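Local coordinates for protein metallocarboxypeptidase (Trypanosoma cruzi, PDB 3DWC) that probably releases C-terminal amino acids other than proline from peptides, with broad specificity, as a metal-dependent M32-family carboxypeptidase, at residues Y366-E369 / R370-D374. Numbering follows the deposited sequence.
Sequences YEIE and RDLMD
The Arg370 side chain starts with CG anti to the backbone N (chi1 -175°) and then bends at chi3, which carries its guanidinium back along the preceding turn, where NH1 approaches Tyr366 CE1 and NH2 comes within 3.9 Å of Glu367 CG. One face of the guanidinium lies over Glu367 CA. The Glu367 carboxylate and the guanidinium are turned nearly parallel, their planes 11° apart, yet OE1 of Glu367 stays 5.3 Å from NH2 of Arg370, so the two charges do not pair directly. Each is engaged elsewhere: Glu367 with Lys389, Arg179 and Tyr393, Arg370 NH1 with Asp172. On the Tyr366 side the ring and guanidinium planes are 64° apart, and the nearest side-chain approach is Arg370 CD to Tyr366 OH at 3.8 Å; the phenol ring itself stacks with Phe175. The backbone carries the regular i to i+4 bonding of helix 358-374, away from the cobalt site of this largely helical peptidase: Arg370 N reaches Tyr366 O at 2.8 Å in an almost straight bond, and Met373 N reaches Glu369 O at 3.1 Å. Arg370 NE also gives a weak hydrogen bond, part of a salt bridge, to Asp371 OD1, 3.5 Å long. On another face, Ile368 CG2 meets Leu372 CD1 at 3.7 Å, the two side chains running alongside each other toward helix 382-394, where Ile368 touches Trp386 and Leu372 touches Val382.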
loop_
_atom_site.group_PDB
_atom_site.type_symbol
_atom_site.label_atom_id
_atom_site.label_comp_id
_atom_site.label_asym_id
_atom_site.label_seq_id
_atom_site.Cartn_x
_atom_site.Cartn_y
_atom_site.Cartn_z
ATOM N N TYR B 366 21.842 21.979 17.558
ATOM C CA TYR B 366 20.973 23.024 18.077
ATOM C C TYR B 366 21.699 24.408 17.961
ATOM O O TYR B 366 21.193 25.364 17.351
ATOM C CB TYR B 366 20.522 22.696 19.519
ATOM C CG TYR B 366 19.901 23.881 20.192
ATOM C CD1 TYR B 366 20.524 24.513 21.244
ATOM C CD2 TYR B 366 18.704 24.428 19.709
ATOM C CE1 TYR B 366 19.948 25.641 21.852
ATOM C CE2 TYR B 366 18.130 25.528 20.304
ATOM C CZ TYR B 366 18.759 26.129 21.363
ATOM O OH TYR B 366 18.190 27.224 21.908
ATOM N N GLU B 367 22.918 24.451 18.482
ATOM C CA GLU B 367 23.672 25.671 18.615
ATOM C C GLU B 367 23.964 26.330 17.270
ATOM O O GLU B 367 23.750 27.526 17.092
ATOM C CB GLU B 367 24.952 25.385 19.415
ATOM C CG GLU B 367 24.603 25.091 20.859
ATOM C CD GLU B 367 25.704 24.480 21.695
ATOM O OE1 GLU B 367 25.409 24.193 22.886
ATOM O OE2 GLU B 367 26.838 24.289 21.202
ATOM N N ILE B 368 24.382 25.523 16.314
ATOM C CA ILE B 368 24.611 25.983 14.971
ATOM C C ILE B 368 23.328 26.501 14.310
ATOM O O ILE B 368 23.324 27.626 13.784
ATOM C CB ILE B 368 25.259 24.881 14.132
ATOM C CG1 ILE B 368 26.661 24.602 14.681
ATOM C CG2 ILE B 368 25.321 25.301 12.653
ATOM C CD1 ILE B 368 27.182 23.243 14.375
ATOM N N GLU B 369 22.247 25.723 14.370
ATOM C CA GLU B 369 20.953 26.148 13.820
ATOM C C GLU B 369 20.494 27.484 14.380
ATOM O O GLU B 369 20.111 28.401 13.646
ATOM C CB GLU B 369 19.879 25.078 14.089
ATOM C CG GLU B 369 19.990 23.876 13.184
ATOM C CD GLU B 369 18.765 23.003 13.211
ATOM O OE1 GLU B 369 17.861 23.224 14.060
ATOM O OE2 GLU B 369 18.723 22.066 12.392
ATOM N N ARG B 370 20.525 27.571 15.699
ATOM C CA ARG B 370 20.223 28.804 16.418
ATOM C C ARG B 370 21.103 29.982 15.957
ATOM O O ARG B 370 20.603 31.094 15.717
ATOM C CB ARG B 370 20.371 28.563 17.929
ATOM C CG ARG B 370 19.969 29.739 18.820
ATOM C CD ARG B 370 20.579 29.591 20.211
ATOM N NE ARG B 370 22.044 29.445 20.181
ATOM C CZ ARG B 370 22.806 29.057 21.211
ATOM N NH1 ARG B 370 22.273 28.769 22.397
ATOM N NH2 ARG B 370 24.122 28.965 21.060
ATOM N N ASP B 371 22.400 29.724 15.836
ATOM C CA ASP B 371 23.372 30.766 15.497
ATOM C C ASP B 371 23.246 31.242 14.050
ATOM O O ASP B 371 23.515 32.412 13.762
ATOM C CB ASP B 371 24.805 30.285 15.748
ATOM C CG ASP B 371 25.204 30.324 17.232
ATOM O OD1 ASP B 371 24.429 30.862 18.065
ATOM O OD2 ASP B 371 26.325 29.837 17.549
ATOM N N LEU B 372 22.868 30.350 13.142
ATOM C CA LEU B 372 22.676 30.725 11.728
ATOM C C LEU B 372 21.432 31.619 11.588
ATOM O O LEU B 372 21.467 32.675 10.986
ATOM C CB LEU B 372 22.550 29.477 10.835
ATOM C CG LEU B 372 23.815 28.663 10.547
ATOM C CD1 LEU B 372 23.440 27.277 10.084
ATOM C CD2 LEU B 372 24.740 29.359 9.478
ATOM N N MET B 373 20.343 31.170 12.178
ATOM C CA MET B 373 19.072 31.884 12.230
ATOM C C MET B 373 19.262 33.295 12.846
ATOM O O MET B 373 18.686 34.278 12.357
ATOM C CB MET B 373 18.094 31.028 13.076
ATOM C CG MET B 373 16.679 30.832 12.541
ATOM S SD MET B 373 16.413 30.437 10.790
ATOM C CE MET B 373 17.763 29.353 10.412
ATOM N N ASP B 374 20.082 33.366 13.904
ATOM C CA ASP B 374 20.443 34.616 14.618
ATOM C C ASP B 374 21.286 35.607 13.828
ATOM O O ASP B 374 21.342 36.775 14.184
ATOM C CB ASP B 374 21.292 34.300 15.872
ATOM C CG ASP B 374 20.521 34.434 17.170
ATOM O OD1 ASP B 374 19.337 34.842 17.136
ATOM O OD2 ASP B 374 21.115 34.126 18.239
#